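Local coordinates for putative diacylglycerol kinase (Bacillus anthracis, PDB 4WRR), which probably phosphorylates diacylglycerol to phosphatidic acid at the expense of ATP, as a magnesium-dependent lipid kinase of the diacylglycerol kinase family, at residues F6-L11 / K61-I66; I92-T97 / A112-L117; F211-K216 / I252-A257; G220-F225 / K258-E263. All blocks are in the same frame, centred on the assembly; numbering follows the deposited sequence.

Contact 1 of 4, residues F6-L11 / K61-I66; sequences FEKVLL and KVDLII
The ring of F6 lies against L64, whose CB stands over one ring face, 4.1 Å from the ring centroid, in a CH-pi contact, with CD2 over the same ring toward its rim. From this pair a tightly packed zone runs along two neighbouring parallel strands of the kinase domain's central sheet. V9 and L64 lie side by side on one face, where V9 CG1 also meets I66 CD1 at 3.7 Å. Farther along, L11 CD1 touches I66 CG2 at 3.6 Å; L11 CG stands anti to the backbone N (chi1 170°), which brings CD1 over to I66. L10 and I65 occupy the other face. Between the backbones, L64 O receives L10 N at 2.9 Å, and L10 O receives I66 N at 2.8 Å, both close to linear.

The solvent end is looser and more polar. K8 and E7 extend outward, and the alignment slips, so that K8 O takes D63 N at 2.9 Å and only a weak second bond from L64 N. D63 turns its carboxylate back to the other segment, and OD2 accepts K8 N at 3.0 Å through its anti lone pair. E7 OE2 is 4.7 Å from D63 OD2, a proximity of like charges that may slightly raise the proton affinity of either group. An aspartate thus continues the backbone pairing where the strands fray, while aliphatic contacts fill the interior.

Contact 2 of 4, residues I92-T97 / A112-L117; sequences IIPGGT and AEAAKL
P94 and I93 meet A114 and A115 where a helix covers one face of a parallel alpha/beta sheet, the core of the diacylglycerol kinase catalytic domain, which in relatives probably serves nucleotide binding. Strand 92-94 and helix 112-117 run almost antiparallel, at 169°, with their axes 7.8 Å apart at closest approach. Such nearness suits the small methyl side chains that the helix presents to the sheet.

All the contacts between the two segments are apolar. The two branches of I93 divide the helix between them: CG2 goes to A114 CB at 4.1 Å, and CD1 to A115 CB at 4.2 Å. Its CG1 is anti to the carbonyl carbon (chi1 -62°), which sends CD1 to the second alanine and leaves CG2 for the first. I29 touches both I93 and A115, so helix 22-36 packs against the same two residues.

Among the polar groups, K116 N bonds to A112 O along the helix, while the backbone of I93 pairs with V67 and G69 of the adjoining strand. On the outer side of the helix, E113 and K116 form a long ion pair. The closest approach in this interface is at the proline ring, where P94 CD rests 3.6 Å from A114 CB.

Contact 3 of 4, residues F211-K216 / I252-A257; sequences FIPNVK and IFHVKA. With MG (magnesium ion), chain E.
K256 NZ is gripped by two acceptors, N214 O of the facing loop and the carboxylate oxygen D223 OD2. It donates to N214 O at 3.1 Å, reaching it from above the carbonyl plane, 54° out of it, and forms a salt bridge with D223 OD2. The lysine chain runs nearly straight before bending at its last torsion (chi4 40°), which turns NZ back toward the loop. D223 OD2 is a common acceptor, for it takes H254 NE2 as well; D246 OD1 engages the other nitrogen, ND1. With both nitrogens engaged, the imidazole is fixed in its rotation. Two carboxylates so close may favour its protonated form, although K256 offsets part of the charge of D223.

The loop packs around the imidazole thus held. P213 CD lies over one face, 4.2 Å from the ring centroid, in a CH-pi contact. I212 CG2 approaches obliquely, 3.8 Å from H254 NE2. At the ring's CE1 corner stands the P213 carbonyl, its O 3.2 Å from H254 CE1.

Farther along the loop, K216 O binds the magnesium ion at 2.2 Å. Water 1, itself a ligand of the metal, accepts K216 N, so the residue grips the site directly and through the first hydration shell. D219 and T221 complete the protein ligands. A magnesium held by loop carbonyls, an aspartate and water, next to the beta sandwich, is consistent with the structural or regulatory magnesium site of YegS- and DgkB-like lipid kinases.

Contact 4 of 4, residues G220-F225 / K258-E263; sequences GTLDIF and KSIHIE. With MG (magnesium ion), chain E.
The backbones of T221 and K258 come within 4.9 Å of each other at the CA atoms, then diverge until I224 and I260 face one another at 8.8 Å, the separation of strands in two layers rather than in one sheet. Across that gap I224 and I260 reach toward each other tip to tip. I260 CD1 is 3.6 Å from I224 CG1 and 3.7 Å from I224 CD1, and also lies 4.1 Å from L222 CB. Both isoleucines hold the longer branch beside the backbone N (chi1 -58° and -59°), which extends it into the interlayer space.

Toward the surface, the extended chain of K258 crosses T221, whose CG2 touches K258 CE at 3.9 Å, and its methylenes pass G220 O. Apart from these contacts with 258-263, T221 O binds magnesium directly at 2.2 Å, whereas D223, its side chain turned away from that segment, works from the second shell, its OD1 accepting water 1 and water 3 from the metal's hydration shell.

In the beta sandwich, I224 is further covered by I183 and Y185 of strand 179-185, while L222 meets I284 and L286 of strand 282-294. Strand 222-228 pairs with 252-257 on one flank and 196-200 on the other, and H261, on the side of its strand turned from 220-225, meets H261 of a neighbouring subunit.

In the fold
Contacts 1 and 2 belong to the kinase domain and share its parallel sheet: strands 64-69 and 89-94 are neighbours, and I66 CG2 packs on I93 CD1 at 3.7 Å. Contact 2 is wholly buried and apolar, whereas contact 1 joins strands by backbone bonds and runs out to a charged surface edge. Contacts 3 and 4 lie in the C-terminal sandwich, their centres about 10 Å apart, and both touch the magnesium. Their strands 252-257 and 222-228 are neighbours in one sheet, and H254 and K256 of contact 3 both bond to D223 of contact 4. Contact 3 is largely polar and partly exposed; contact 4 is mainly an interlayer hydrophobic core.

Contact 1 of 4, residues F6-L11 / K61-I66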
loop_
_atom_site.group_PDB
_atom_site.type_symbol
_atom_site.label_atom_id
_atom_site.label_comp_id
_atom_site.label_asym_id
_atom_site.label_seq_id
_atom_site.Cartn_x
_atom_site.Cartn_y
_atom_site.Cartn_z
ATOM N N PHE A 6 5.328 10.232 15.383
ATOM C CA PHE A 6 5.024 10.079 13.959
ATOM C C PHE A 6 5.869 8.950 13.314
ATOM O O PHE A 6 6.942 9.199 12.780
ATOM C CB PHE A 6 5.277 11.409 13.241
ATOM C CG PHE A 6 4.610 12.590 13.888
ATOM C CD1 PHE A 6 3.233 12.620 14.035
ATOM C CD2 PHE A 6 5.355 13.667 14.343
ATOM C CE1 PHE A 6 2.604 13.692 14.645
ATOM C CE2 PHE A 6 4.733 14.756 14.939
ATOM C CZ PHE A 6 3.350 14.762 15.093
ATOM N N GLU A 7 5.326 7.746 13.272
ATOM C CA GLU A 7 6.049 6.624 12.682
ATOM C C GLU A 7 6.254 6.823 11.169
ATOM O O GLU A 7 7.313 6.558 10.662
ATOM C CB GLU A 7 5.331 5.303 12.988
ATOM C CG GLU A 7 6.098 4.069 12.485
ATOM C CD GLU A 7 5.340 2.722 12.533
ATOM O OE1 GLU A 7 6.053 1.689 12.514
ATOM O OE2 GLU A 7 4.073 2.676 12.554
ATOM N N LYS A 8 5.238 7.300 10.452
ATOM C CA LYS A 8 5.336 7.547 9.019
ATOM C C LYS A 8 4.923 8.957 8.675
ATOM O O LYS A 8 3.935 9.458 9.185
ATOM C CB LYS A 8 4.441 6.596 8.254
ATOM C CG LYS A 8 4.680 5.141 8.590
ATOM C CD LYS A 8 3.952 4.193 7.627
ATOM C CE LYS A 8 4.391 2.765 7.919
ATOM N NZ LYS A 8 3.824 1.844 6.923
ATOM N N VAL A 9 5.650 9.578 7.763
ATOM C CA VAL A 9 5.435 10.951 7.417
ATOM C C VAL A 9 5.322 11.068 5.930
ATOM O O VAL A 9 6.068 10.412 5.204
ATOM C CB VAL A 9 6.592 11.810 7.910
ATOM C CG1 VAL A 9 6.431 13.302 7.528
ATOM C CG2 VAL A 9 6.721 11.704 9.396
ATOM N N LEU A 10 4.400 11.906 5.472
ATOM C CA LEU A 10 4.292 12.332 4.087
ATOM C C LEU A 10 4.607 13.800 3.968
ATOM O O LEU A 10 4.071 14.603 4.710
ATOM C CB LEU A 10 2.873 12.132 3.600
ATOM C CG LEU A 10 2.550 12.696 2.226
ATOM C CD1 LEU A 10 3.244 11.869 1.152
ATOM C CD2 LEU A 10 1.069 12.606 1.970
ATOM N N LEU A 11 5.453 14.156 3.030
ATOM C CA LEU A 11 5.709 15.527 2.643
ATOM C C LEU A 11 5.174 15.777 1.240
ATOM O O LEU A 11 5.604 15.118 0.268
ATOM C CB LEU A 11 7.212 15.803 2.649
ATOM C CG LEU A 11 7.699 17.125 2.041
ATOM C CD1 LEU A 11 7.165 18.285 2.860
ATOM C CD2 LEU A 11 9.216 17.182 2.049
ATOM N N LYS A 61 -2.825 6.096 6.057
ATOM C CA LYS A 61 -1.521 5.447 5.958
ATOM C C LYS A 61 -0.346 6.088 6.711
ATOM O O LYS A 61 0.663 5.425 6.898
ATOM C CB LYS A 61 -1.083 5.445 4.487
ATOM C CG LYS A 61 -2.034 4.645 3.614
ATOM C CD LYS A 61 -1.487 4.092 2.287
ATOM C CE LYS A 61 -1.233 5.116 1.183
ATOM N NZ LYS A 61 -0.854 4.420 -0.083
ATOM N N VAL A 62 -0.416 7.381 7.033
ATOM C CA VAL A 62 0.684 8.074 7.665
ATOM C C VAL A 62 0.169 8.815 8.901
ATOM O O VAL A 62 -1.010 8.998 9.043
ATOM C CB VAL A 62 1.366 9.102 6.744
ATOM C CG1 VAL A 62 1.992 8.447 5.502
ATOM C CG2 VAL A 62 0.427 10.224 6.343
ATOM N N ASP A 63 1.096 9.230 9.760
ATOM C CA ASP A 63 0.792 9.869 11.010
ATOM C C ASP A 63 0.975 11.377 10.949
ATOM O O ASP A 63 0.436 12.091 11.765
ATOM C CB ASP A 63 1.668 9.276 12.081
ATOM C CG ASP A 63 1.548 7.759 12.136
ATOM O OD1 ASP A 63 0.470 7.286 12.593
ATOM O OD2 ASP A 63 2.517 7.062 11.715
ATOM N N LEU A 64 1.671 11.860 9.930
ATOM C CA LEU A 64 1.900 13.286 9.770
ATOM C C LEU A 64 1.931 13.589 8.303
ATOM O O LEU A 64 2.556 12.842 7.525
ATOM C CB LEU A 64 3.223 13.673 10.432
ATOM C CG LEU A 64 3.788 15.076 10.222
ATOM C CD1 LEU A 64 2.887 16.138 10.844
ATOM C CD2 LEU A 64 5.173 15.229 10.823
ATOM N N ILE A 65 1.260 14.658 7.919
ATOM C CA ILE A 65 1.344 15.195 6.584
ATOM C C ILE A 65 1.883 16.597 6.644
ATOM O O ILE A 65 1.354 17.419 7.382
ATOM C CB ILE A 65 -0.018 15.214 5.904
ATOM C CG1 ILE A 65 -0.520 13.774 5.728
ATOM C CG2 ILE A 65 0.074 15.929 4.569
ATOM C CD1 ILE A 65 -1.872 13.641 5.073
ATOM N N ILE A 66 2.978 16.847 5.931
ATOM C CA ILE A 66 3.589 18.166 5.888
ATOM C C ILE A 66 3.315 18.714 4.512
ATOM O O ILE A 66 3.496 17.987 3.529
ATOM C CB ILE A 66 5.075 18.081 6.056
ATOM C CG1 ILE A 66 5.420 17.373 7.344
ATOM C CG2 ILE A 66 5.705 19.444 5.986
ATOM C CD1 ILE A 66 6.876 16.975 7.434
#

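Contact 2 of 4, residues I92-T97 / A112-L117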
loop_
_atom_site.group_PDB
_atom_site.type_symbol
_atom_site.label_atom_id
_atom_site.label_comp_id
_atom_site.label_asym_id
_atom_site.label_seq_id
_atom_site.Cartn_x
_atom_site.Cartn_y
_atom_site.Cartn_z
ATOM N N ILE A 92 2.735 22.802 8.226
ATOM C CA ILE A 92 2.891 23.701 7.110
ATOM C C ILE A 92 4.319 24.218 7.048
ATOM O O ILE A 92 4.835 24.734 8.033
ATOM C CB ILE A 92 1.973 24.949 7.216
ATOM C CG1 ILE A 92 0.524 24.526 7.276
ATOM C CG2 ILE A 92 2.160 25.873 6.022
ATOM C CD1 ILE A 92 -0.401 25.633 7.757
ATOM N N ILE A 93 4.904 24.119 5.864
ATOM C CA ILE A 93 6.115 24.838 5.528
ATOM C C ILE A 93 5.680 25.912 4.545
ATOM O O ILE A 93 5.231 25.608 3.429
ATOM C CB ILE A 93 7.192 23.918 4.912
ATOM C CG1 ILE A 93 7.614 22.850 5.908
ATOM C CG2 ILE A 93 8.434 24.732 4.533
ATOM C CD1 ILE A 93 8.524 21.773 5.363
ATOM N N PRO A 94 5.818 27.172 4.924
ATOM C CA PRO A 94 5.236 28.240 4.146
ATOM C C PRO A 94 5.947 28.546 2.811
ATOM O O PRO A 94 7.022 29.105 2.795
ATOM C CB PRO A 94 5.331 29.433 5.095
ATOM C CG PRO A 94 6.540 29.152 5.927
ATOM C CD PRO A 94 6.579 27.667 6.088
ATOM N N GLY A 95 5.300 28.214 1.713
ATOM C CA GLY A 95 5.881 28.330 0.415
ATOM C C GLY A 95 5.193 29.332 -0.476
ATOM O O GLY A 95 5.513 29.428 -1.653
ATOM N N GLY A 96 4.267 30.123 0.064
ATOM C CA GLY A 96 3.707 31.255 -0.688
ATOM C C GLY A 96 4.216 32.551 -0.082
ATOM O O GLY A 96 5.198 32.564 0.662
ATOM N N THR A 97 3.521 33.640 -0.372
ATOM C CA THR A 97 3.911 34.941 0.103
ATOM C C THR A 97 3.141 35.376 1.354
ATOM O O THR A 97 3.656 36.079 2.192
ATOM C CB THR A 97 3.694 35.950 -1.009
ATOM O OG1 THR A 97 4.574 35.625 -2.104
ATOM C CG2 THR A 97 3.987 37.388 -0.490
ATOM N N ALA A 112 13.673 26.676 5.936
ATOM C CA ALA A 112 14.561 25.750 6.676
ATOM C C ALA A 112 14.207 25.712 8.164
ATOM O O ALA A 112 14.174 24.643 8.786
ATOM C CB ALA A 112 16.039 26.127 6.512
ATOM N N GLU A 113 13.913 26.874 8.722
ATOM C CA GLU A 113 13.486 26.942 10.132
ATOM C C GLU A 113 12.112 26.316 10.323
ATOM O O GLU A 113 11.913 25.636 11.296
ATOM C CB GLU A 113 13.542 28.388 10.666
ATOM C CG GLU A 113 14.958 28.959 10.761
ATOM C CD GLU A 113 15.840 28.191 11.753
ATOM O OE1 GLU A 113 15.371 27.929 12.895
ATOM O OE2 GLU A 113 16.985 27.789 11.391
ATOM N N ALA A 114 11.198 26.482 9.370
ATOM C CA ALA A 114 9.893 25.821 9.459
ATOM C C ALA A 114 10.013 24.288 9.461
ATOM O O ALA A 114 9.349 23.606 10.244
ATOM C CB ALA A 114 8.994 26.259 8.329
ATOM N N ALA A 115 10.938 23.753 8.638
ATOM C CA ALA A 115 11.200 22.311 8.595
ATOM C C ALA A 115 11.783 21.799 9.920
ATOM O O ALA A 115 11.319 20.772 10.445
ATOM C CB ALA A 115 12.131 21.988 7.448
ATOM N N LYS A 116 12.794 22.493 10.467
ATOM C CA LYS A 116 13.375 22.126 11.763
ATOM C C LYS A 116 12.299 22.080 12.874
ATOM O O LYS A 116 12.348 21.246 13.743
ATOM C CB LYS A 116 14.398 23.158 12.251
ATOM C CG LYS A 116 15.800 23.263 11.701
ATOM C CD LYS A 116 16.476 24.474 12.437
ATOM C CE LYS A 116 17.965 24.306 12.816
ATOM N NZ LYS A 116 18.893 24.584 11.671
ATOM N N LEU A 117 11.391 23.053 12.871
ATOM C CA LEU A 117 10.349 23.167 13.877
ATOM C C LEU A 117 9.541 21.882 13.902
ATOM O O LEU A 117 9.198 21.367 14.960
ATOM C CB LEU A 117 9.428 24.346 13.559
ATOM C CG LEU A 117 8.196 24.462 14.462
ATOM C CD1 LEU A 117 8.594 24.741 15.905
ATOM C CD2 LEU A 117 7.275 25.566 13.981
#

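Contact 3 of 4, residues F211-K216 / I252-A257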
loop_
_atom_site.group_PDB
_atom_site.type_symbol
_atom_site.label_atom_id
_atom_site.label_comp_id
_atom_site.label_asym_id
_atom_site.label_seq_id
_atom_site.Cartn_x
_atom_site.Cartn_y
_atom_site.Cartn_z
ATOM N N PHE A 211 -7.438 41.620 11.423
ATOM C CA PHE A 211 -8.127 42.863 11.662
ATOM C C PHE A 211 -9.441 42.647 12.453
ATOM O O PHE A 211 -10.003 43.588 12.986
ATOM C CB PHE A 211 -8.353 43.634 10.359
ATOM C CG PHE A 211 -9.277 42.965 9.378
ATOM C CD1 PHE A 211 -10.640 43.052 9.512
ATOM C CD2 PHE A 211 -8.768 42.314 8.276
ATOM C CE1 PHE A 211 -11.491 42.500 8.578
ATOM C CE2 PHE A 211 -9.606 41.737 7.344
ATOM C CZ PHE A 211 -10.984 41.844 7.489
ATOM N N ILE A 212 -9.911 41.399 12.525
ATOM C CA ILE A 212 -10.972 41.004 13.441
ATOM C C ILE A 212 -10.319 40.803 14.808
ATOM O O ILE A 212 -9.476 39.961 14.954
ATOM C CB ILE A 212 -11.650 39.700 12.983
ATOM C CG1 ILE A 212 -12.166 39.835 11.543
ATOM C CG2 ILE A 212 -12.796 39.348 13.924
ATOM C CD1 ILE A 212 -12.739 38.544 10.965
ATOM N N PRO A 213 -10.723 41.576 15.835
ATOM C CA PRO A 213 -9.944 41.494 17.071
ATOM C C PRO A 213 -10.102 40.215 17.863
ATOM O O PRO A 213 -11.196 39.660 17.921
ATOM C CB PRO A 213 -10.459 42.691 17.917
ATOM C CG PRO A 213 -11.192 43.555 16.965
ATOM C CD PRO A 213 -11.726 42.647 15.889
ATOM N N ASN A 214 -8.998 39.780 18.457
ATOM C CA ASN A 214 -8.956 38.696 19.421
ATOM C C ASN A 214 -9.468 37.354 18.926
ATOM O O ASN A 214 -10.112 36.611 19.682
ATOM C CB ASN A 214 -9.714 39.123 20.693
ATOM C CG ASN A 214 -9.164 40.449 21.272
ATOM O OD1 ASN A 214 -9.854 41.446 21.284
ATOM N ND2 ASN A 214 -7.916 40.440 21.700
ATOM N N VAL A 215 -9.210 37.065 17.655
ATOM C CA VAL A 215 -9.480 35.762 17.078
ATOM C C VAL A 215 -8.475 34.712 17.567
ATOM O O VAL A 215 -7.290 34.999 17.696
ATOM C CB VAL A 215 -9.500 35.838 15.581
ATOM C CG1 VAL A 215 -9.731 34.448 14.993
ATOM C CG2 VAL A 215 -10.574 36.793 15.146
ATOM N N LYS A 216 -8.965 33.538 17.949
ATOM C CA LYS A 216 -8.123 32.421 18.303
ATOM C C LYS A 216 -8.624 31.239 17.504
ATOM O O LYS A 216 -9.836 31.055 17.376
ATOM C CB LYS A 216 -8.211 32.103 19.792
ATOM C CG LYS A 216 -7.731 33.224 20.702
ATOM C CD LYS A 216 -6.204 33.375 20.627
ATOM C CE LYS A 216 -5.722 34.686 21.254
ATOM N NZ LYS A 216 -4.267 34.694 21.591
ATOM N N ILE A 252 -19.261 49.149 13.546
ATOM C CA ILE A 252 -18.640 47.872 13.276
ATOM C C ILE A 252 -19.134 46.870 14.318
ATOM O O ILE A 252 -18.875 47.027 15.498
ATOM C CB ILE A 252 -17.098 47.959 13.330
ATOM C CG1 ILE A 252 -16.558 48.720 12.116
ATOM C CG2 ILE A 252 -16.495 46.566 13.393
ATOM C CD1 ILE A 252 -15.154 49.258 12.310
ATOM N N PHE A 253 -19.854 45.855 13.849
ATOM C CA PHE A 253 -20.439 44.802 14.676
ATOM C C PHE A 253 -19.498 43.585 14.735
ATOM O O PHE A 253 -19.027 43.094 13.701
ATOM C CB PHE A 253 -21.773 44.390 14.069
ATOM C CG PHE A 253 -22.426 43.228 14.744
ATOM C CD1 PHE A 253 -23.012 43.377 15.991
ATOM C CD2 PHE A 253 -22.541 42.008 14.102
ATOM C CE1 PHE A 253 -23.670 42.319 16.591
ATOM C CE2 PHE A 253 -23.208 40.939 14.701
ATOM C CZ PHE A 253 -23.768 41.098 15.940
ATOM N N HIS A 254 -19.237 43.108 15.941
ATOM C CA HIS A 254 -18.335 42.008 16.151
ATOM C C HIS A 254 -18.814 41.188 17.326
ATOM O O HIS A 254 -18.931 41.697 18.435
ATOM C CB HIS A 254 -16.929 42.527 16.440
ATOM C CG HIS A 254 -15.970 41.456 16.832
ATOM N ND1 HIS A 254 -14.993 41.645 17.776
ATOM C CD2 HIS A 254 -15.839 40.180 16.412
ATOM C CE1 HIS A 254 -14.315 40.527 17.936
ATOM N NE2 HIS A 254 -14.814 39.621 17.122
ATOM N N VAL A 255 -19.054 39.909 17.089
ATOM C CA VAL A 255 -19.508 39.029 18.143
ATOM C C VAL A 255 -18.971 37.634 17.921
ATOM O O VAL A 255 -18.685 37.226 16.785
ATOM C CB VAL A 255 -21.065 39.040 18.231
ATOM C CG1 VAL A 255 -21.679 38.285 17.060
ATOM C CG2 VAL A 255 -21.532 38.456 19.546
ATOM N N LYS A 256 -18.817 36.905 19.014
ATOM C CA LYS A 256 -18.409 35.499 18.971
ATOM C C LYS A 256 -19.646 34.570 18.995
ATOM O O LYS A 256 -20.566 34.804 19.761
ATOM C CB LYS A 256 -17.469 35.199 20.143
ATOM C CG LYS A 256 -16.046 35.749 19.925
ATOM C CD LYS A 256 -15.151 35.396 21.114
ATOM C CE LYS A 256 -13.646 35.388 20.810
ATOM N NZ LYS A 256 -13.180 36.495 19.920
ATOM N N ALA A 257 -19.645 33.544 18.151
ATOM C CA ALA A 257 -20.723 32.565 18.104
ATOM C C ALA A 257 -20.267 31.216 17.494
ATOM O O ALA A 257 -19.328 31.177 16.723
ATOM C CB ALA A 257 -21.859 33.139 17.289
HETATM MG MG MG E . -12.084 31.063 17.326
HETATM O O HOH W 1 -11.900 33.219 18.447
HETATM O O HOH W 2 -12.012 28.901 16.735
HETATM O O HOH W 3 -12.759 32.467 15.752
#

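Contact 4 of 4, residues G220-F225 / K258-E263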
loop_
_atom_site.group_PDB
_atom_site.type_symbol
_atom_site.label_atom_id
_atom_site.label_comp_id
_atom_site.label_asym_id
_atom_site.label_seq_id
_atom_site.Cartn_x
_atom_site.Cartn_y
_atom_site.Cartn_z
ATOM N N GLY A 220 -12.955 27.435 20.354
ATOM C CA GLY A 220 -14.258 26.793 20.235
ATOM C C GLY A 220 -15.390 27.698 19.769
ATOM O O GLY A 220 -16.511 27.257 19.762
ATOM N N THR A 221 -15.107 28.953 19.391
ATOM C CA THR A 221 -16.091 29.832 18.769
ATOM C C THR A 221 -15.513 30.556 17.566
ATOM O O THR A 221 -14.292 30.674 17.426
ATOM C CB THR A 221 -16.612 30.954 19.716
ATOM O OG1 THR A 221 -15.513 31.775 20.187
ATOM C CG2 THR A 221 -17.295 30.394 20.869
ATOM N N LEU A 222 -16.394 31.018 16.693
ATOM C CA LEU A 222 -16.024 31.797 15.543
ATOM C C LEU A 222 -16.343 33.253 15.792
ATOM O O LEU A 222 -17.106 33.564 16.684
ATOM C CB LEU A 222 -16.806 31.327 14.342
ATOM C CG LEU A 222 -16.342 29.988 13.785
ATOM C CD1 LEU A 222 -17.386 29.480 12.822
ATOM C CD2 LEU A 222 -14.995 30.124 13.078
ATOM N N ASP A 223 -15.734 34.133 15.009
ATOM C CA ASP A 223 -15.863 35.573 15.182
ATOM C C ASP A 223 -16.549 36.170 13.981
ATOM O O ASP A 223 -16.070 36.013 12.870
ATOM C CB ASP A 223 -14.487 36.222 15.354
ATOM C CG ASP A 223 -13.945 36.081 16.749
ATOM O OD1 ASP A 223 -13.492 34.970 17.111
ATOM O OD2 ASP A 223 -13.995 37.084 17.520
ATOM N N ILE A 224 -17.709 36.793 14.203
ATOM C CA ILE A 224 -18.446 37.487 13.169
ATOM C C ILE A 224 -18.038 38.972 13.213
ATOM O O ILE A 224 -18.029 39.558 14.270
ATOM C CB ILE A 224 -19.959 37.396 13.415
ATOM C CG1 ILE A 224 -20.422 35.923 13.482
ATOM C CG2 ILE A 224 -20.711 38.122 12.310
ATOM C CD1 ILE A 224 -21.825 35.760 13.991
ATOM N N PHE A 225 -17.788 39.570 12.059
ATOM C CA PHE A 225 -17.308 40.926 11.966
ATOM C C PHE A 225 -17.977 41.577 10.777
ATOM O O PHE A 225 -17.792 41.132 9.638
ATOM C CB PHE A 225 -15.796 40.904 11.782
ATOM C CG PHE A 225 -15.141 42.268 11.746
ATOM C CD1 PHE A 225 -14.653 42.853 12.906
ATOM C CD2 PHE A 225 -14.961 42.928 10.550
ATOM C CE1 PHE A 225 -14.032 44.103 12.876
ATOM C CE2 PHE A 225 -14.314 44.153 10.498
ATOM C CZ PHE A 225 -13.868 44.753 11.666
ATOM N N LYS A 258 -20.981 30.138 17.816
ATOM C CA LYS A 258 -20.662 28.783 17.336
ATOM C C LYS A 258 -21.453 28.300 16.114
ATOM O O LYS A 258 -20.928 27.532 15.314
ATOM C CB LYS A 258 -20.889 27.777 18.455
ATOM C CG LYS A 258 -20.302 28.213 19.783
ATOM C CD LYS A 258 -20.158 27.061 20.764
ATOM C CE LYS A 258 -19.624 27.574 22.092
ATOM N NZ LYS A 258 -19.116 26.459 22.930
ATOM N N SER A 259 -22.717 28.712 16.000
ATOM C CA SER A 259 -23.607 28.265 14.917
ATOM C C SER A 259 -24.162 29.488 14.248
ATOM O O SER A 259 -24.836 30.287 14.893
ATOM C CB SER A 259 -24.791 27.447 15.480
ATOM O OG SER A 259 -24.707 26.070 15.118
ATOM N N ILE A 260 -23.901 29.621 12.961
ATOM C CA ILE A 260 -24.164 30.860 12.287
ATOM C C ILE A 260 -24.851 30.643 10.959
ATOM O O ILE A 260 -24.455 29.778 10.180
ATOM C CB ILE A 260 -22.836 31.619 12.034
ATOM C CG1 ILE A 260 -22.106 31.902 13.359
ATOM C CG2 ILE A 260 -23.071 32.935 11.299
ATOM C CD1 ILE A 260 -20.648 32.330 13.186
ATOM N N HIS A 261 -25.835 31.487 10.667
ATOM C CA HIS A 261 -26.475 31.477 9.360
ATOM C C HIS A 261 -26.484 32.882 8.767
ATOM O O HIS A 261 -26.877 33.852 9.436
ATOM C CB HIS A 261 -27.908 30.936 9.466
ATOM C CG HIS A 261 -28.505 30.552 8.147
ATOM N ND1 HIS A 261 -29.450 31.324 7.502
ATOM C CD2 HIS A 261 -28.275 29.487 7.340
ATOM C CE1 HIS A 261 -29.783 30.742 6.360
ATOM N NE2 HIS A 261 -29.077 29.631 6.234
ATOM N N ILE A 262 -26.079 32.980 7.503
ATOM C CA ILE A 262 -25.963 34.266 6.833
ATOM C C ILE A 262 -26.745 34.253 5.538
ATOM O O ILE A 262 -26.510 33.406 4.675
ATOM C CB ILE A 262 -24.489 34.624 6.543
ATOM C CG1 ILE A 262 -23.695 34.628 7.852
ATOM C CG2 ILE A 262 -24.396 35.984 5.869
ATOM C CD1 ILE A 262 -22.214 34.973 7.697
ATOM N N GLU A 263 -27.681 35.194 5.444
ATOM C CA GLU A 263 -28.569 35.362 4.295
ATOM C C GLU A 263 -28.365 36.764 3.700
ATOM O O GLU A 263 -28.261 37.745 4.448
ATOM C CB GLU A 263 -30.038 35.211 4.733
HETATM MG MG MG E . -12.084 31.063 17.326
HETATM O O HOH W 1 -11.900 33.219 18.447
HETATM O O HOH W 3 -12.759 32.467 15.752
HETATM O O HOH W 2 -12.012 28.901 16.735
#